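Local coordinates for RNA-dependent RNA polymerase (Toscana virus, PDB 6QW0), which probably cleaves capped host RNAs through its manganese-binding endonuclease domain, supplying primers for viral transcription by cap snatching, at residues G134-D140 and H171-V176. Residues are numbered along the deposited sequence; the frame is centred on the assembly and turned at random.
Sequences GDANSAD and HFNGVV. With SO4 (sulfate ion), chain F.
His171 lies with one face of its imidazole against the first turn of helix 136-157: Ala136 CA sits 3.8 Å from the ring centroid and 10° off the ring normal, a CH-pi contact. On the opposite face Gly174 N, from within the same segment, lies over the rim, so the ring has the helix start on one side and its own turn on the other. With CG between the backbone N and the carbonyl carbon (chi1 60°), the ring folds back over the type I beta turn His171-Gly174, which carries Gly174 beneath it. Ala139 CB reaches CD2 of His171 obliquely at 3.5 Å and also meets Val176 CG2 at 3.8 Å, so one methyl bridges both side chains; this is the tight, buried part.

The outer side is looser and polar. No direct hydrogen bond joins the segments; instead one water donates to Gly134 O and accepts from Phe172 N, and a sulfate, probably from the crystallisation liquor, loosely links the two segments. Its O3 accepts a near-straight bond from Ala136 N (2.9 Å), an amide at the helix start, whereas Asn173 ND2 reaches O1 only weakly at 3.3 Å. Asp135 is the N-cap: its OD1 takes Ser138 N at 3.0 Å, nearly along the C-O axis.

The segment axes of helix 136-140 and strand 174-176 pass 8.0 Å apart at 29°, and the contact joins the helix to the hairpin of strands 163-171 and 174-177 in this PDDEXK-type nuclease fold. Arg23 of the adjoining strand 22-25 touches Ala136 and Asp140, while helix 183-203 packs on Val175 and, through Arg194, on Phe172.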
ATOM      1  N   GLY A 134       9.194 -12.300   6.949  1.00 33.39           N
ATOM      2  CA  GLY A 134       8.834 -13.666   7.291  1.00 30.79           C
ATOM      3  C   GLY A 134       8.039 -14.362   6.206  1.00 28.87           C
ATOM      4  O   GLY A 134       8.142 -14.038   5.018  1.00 30.50           O
ATOM      5  N   ASP A 135       7.239 -15.352   6.615  1.00 32.44           N
ATOM      6  CA  ASP A 135       6.511 -16.177   5.665  1.00 31.76           C
ATOM      7  C   ASP A 135       5.055 -15.714   5.561  1.00 32.06           C
ATOM      8  O   ASP A 135       4.682 -14.647   6.050  1.00 30.80           O
ATOM      9  CB  ASP A 135       6.626 -17.657   6.050  1.00 37.59           C
ATOM     10  CG  ASP A 135       6.044 -17.968   7.425  1.00 44.12           C
ATOM     11  OD1 ASP A 135       5.375 -17.102   8.036  1.00 34.34           O
ATOM     12  OD2 ASP A 135       6.264 -19.104   7.901  1.00 45.54           O
ATOM     13  N   ALA A 136       4.225 -16.521   4.900  1.00 31.76           N
ATOM     14  CA  ALA A 136       2.846 -16.109   4.646  1.00 31.11           C
ATOM     15  C   ALA A 136       2.069 -15.935   5.944  1.00 34.51           C
ATOM     16  O   ALA A 136       1.242 -15.023   6.061  1.00 30.04           O
ATOM     17  CB  ALA A 136       2.155 -17.115   3.726  1.00 33.45           C
ATOM     18  N   ASN A 137       2.313 -16.800   6.937  1.00 31.24           N
ATOM     19  CA  ASN A 137       1.687 -16.597   8.240  1.00 30.30           C
ATOM     20  C   ASN A 137       2.121 -15.270   8.849  1.00 31.09           C
ATOM     21  O   ASN A 137       1.320 -14.576   9.487  1.00 31.07           O
ATOM     22  CB  ASN A 137       2.021 -17.758   9.184  1.00 35.77           C
ATOM     23  CG  ASN A 137       1.232 -19.019   8.862  1.00 40.01           C
ATOM     24  OD1 ASN A 137       0.120 -18.955   8.338  1.00 38.91           O
ATOM     25  ND2 ASN A 137       1.812 -20.178   9.176  1.00 44.23           N
ATOM     26  N   SER A 138       3.387 -14.891   8.659  1.00 29.73           N
ATOM     27  CA  SER A 138       3.830 -13.591   9.145  1.00 27.90           C
ATOM     28  C   SER A 138       3.099 -12.462   8.426  1.00 26.52           C
ATOM     29  O   SER A 138       2.761 -11.441   9.040  1.00 30.36           O
ATOM     30  CB  SER A 138       5.342 -13.448   8.969  1.00 32.77           C
ATOM     31  OG  SER A 138       5.804 -12.263   9.595  1.00 46.71           O
ATOM     32  N   ALA A 139       2.856 -12.628   7.119  1.00 30.00           N
ATOM     33  CA  ALA A 139       2.129 -11.612   6.360  1.00 26.41           C
ATOM     34  C   ALA A 139       0.693 -11.486   6.843  1.00 30.91           C
ATOM     35  O   ALA A 139       0.153 -10.376   6.905  1.00 28.34           O
ATOM     36  CB  ALA A 139       2.152 -11.941   4.869  1.00 28.49           C
ATOM     37  N   ASP A 140       0.050 -12.609   7.170  1.00 28.20           N
ATOM     38  CA  ASP A 140      -1.310 -12.516   7.700  1.00 25.05           C
ATOM     39  C   ASP A 140      -1.328 -11.783   9.035  1.00 28.13           C
ATOM     40  O   ASP A 140      -2.202 -10.945   9.274  1.00 28.57           O
ATOM     41  CB  ASP A 140      -1.943 -13.895   7.841  1.00 31.04           C
ATOM     42  CG  ASP A 140      -3.317 -13.821   8.492  1.00 38.00           C
ATOM     43  OD1 ASP A 140      -4.327 -13.701   7.763  1.00 40.16           O
ATOM     44  OD2 ASP A 140      -3.383 -13.832   9.738  1.00 39.88           O
ATOM     45  N   HIS A 171       4.969 -10.542   1.356  1.00 24.61           N
ATOM     46  CA  HIS A 171       6.097 -11.350   1.800  1.00 26.09           C
ATOM     47  C   HIS A 171       6.844 -11.845   0.563  1.00 24.38           C
ATOM     48  O   HIS A 171       6.442 -11.596  -0.576  1.00 24.07           O
ATOM     49  CB  HIS A 171       5.638 -12.498   2.716  1.00 25.14           C
ATOM     50  CG  HIS A 171       4.679 -13.451   2.074  1.00 26.00           C
ATOM     51  ND1 HIS A 171       5.075 -14.663   1.545  1.00 29.94           N
ATOM     52  CD2 HIS A 171       3.337 -13.380   1.890  1.00 23.23           C
ATOM     53  CE1 HIS A 171       4.022 -15.290   1.050  1.00 27.17           C
ATOM     54  NE2 HIS A 171       2.955 -14.533   1.249  1.00 25.72           N
ATOM     55  N   PHE A 172       7.955 -12.558   0.784  1.00 26.09           N
ATOM     56  CA  PHE A 172       8.821 -12.921  -0.332  1.00 26.34           C
ATOM     57  C   PHE A 172       8.101 -13.764  -1.378  1.00 23.08           C
ATOM     58  O   PHE A 172       8.442 -13.706  -2.566  1.00 24.94           O
ATOM     59  CB  PHE A 172      10.055 -13.662   0.191  1.00 26.52           C
ATOM     60  CG  PHE A 172      11.130 -13.854  -0.853  1.00 28.85           C
ATOM     61  CD1 PHE A 172      12.104 -12.886  -1.038  1.00 31.36           C
ATOM     62  CD2 PHE A 172      11.154 -14.991  -1.653  1.00 33.67           C
ATOM     63  CE1 PHE A 172      13.095 -13.048  -1.998  1.00 31.58           C
ATOM     64  CE2 PHE A 172      12.142 -15.163  -2.620  1.00 33.76           C
ATOM     65  CZ  PHE A 172      13.108 -14.182  -2.793  1.00 33.08           C
ATOM     66  N   ASN A 173       7.087 -14.535  -0.970  1.00 24.88           N
ATOM     67  CA  ASN A 173       6.425 -15.462  -1.880  1.00 27.73           C
ATOM     68  C   ASN A 173       4.950 -15.141  -2.104  1.00 24.42           C
ATOM     69  O   ASN A 173       4.213 -15.992  -2.590  1.00 26.41           O
ATOM     70  CB  ASN A 173       6.571 -16.896  -1.367  1.00 31.38           C
ATOM     71  CG  ASN A 173       8.000 -17.393  -1.444  1.00 31.11           C
ATOM     72  OD1 ASN A 173       8.615 -17.360  -2.502  1.00 35.39           O
ATOM     73  ND2 ASN A 173       8.534 -17.837  -0.317  1.00 37.35           N
ATOM     74  N   GLY A 174       4.490 -13.938  -1.779  1.00 23.99           N
ATOM     75  CA  GLY A 174       3.092 -13.671  -2.070  1.00 27.84           C
ATOM     76  C   GLY A 174       2.592 -12.437  -1.342  1.00 25.20           C
ATOM     77  O   GLY A 174       3.370 -11.624  -0.864  1.00 22.97           O
ATOM     78  N   VAL A 175       1.265 -12.344  -1.265  1.00 21.61           N
ATOM     79  CA  VAL A 175       0.566 -11.190  -0.718  1.00 20.32           C
ATOM     80  C   VAL A 175      -0.630 -11.691   0.067  1.00 22.09           C
ATOM     81  O   VAL A 175      -1.304 -12.628  -0.365  1.00 23.93           O
ATOM     82  CB  VAL A 175       0.111 -10.248  -1.857  1.00 24.51           C
ATOM     83  CG1 VAL A 175      -0.924  -9.262  -1.379  1.00 24.62           C
ATOM     84  CG2 VAL A 175       1.307  -9.526  -2.476  1.00 25.37           C
ATOM     85  N   VAL A 176      -0.890 -11.079   1.222  1.00 21.11           N
ATOM     86  CA  VAL A 176      -2.161 -11.231   1.922  1.00 19.95           C
ATOM     87  C   VAL A 176      -2.911  -9.917   1.767  1.00 21.91           C
ATOM     88  O   VAL A 176      -2.403  -8.861   2.161  1.00 21.91           O
ATOM     89  CB  VAL A 176      -1.965 -11.589   3.398  1.00 21.81           C
ATOM     90  CG1 VAL A 176      -3.318 -11.693   4.094  1.00 25.83           C
ATOM     91  CG2 VAL A 176      -1.208 -12.913   3.504  1.00 22.97           C
TER
HETATM   92  S   SO4 F 304       5.597 -19.558   2.600  1.00 61.27           S
HETATM   93  O1  SO4 F 304       6.521 -18.475   2.266  1.00 61.75           O
HETATM   94  O2  SO4 F 304       4.808 -19.900   1.420  1.00 58.63           O
HETATM   95  O3  SO4 F 304       4.709 -19.129   3.672  1.00 53.84           O
HETATM   96  O4  SO4 F 304       6.367 -20.720   3.041  1.00 65.41           O
HETATM   97  O   HOH W   1       9.185 -12.145   3.334  1.00 28.84           O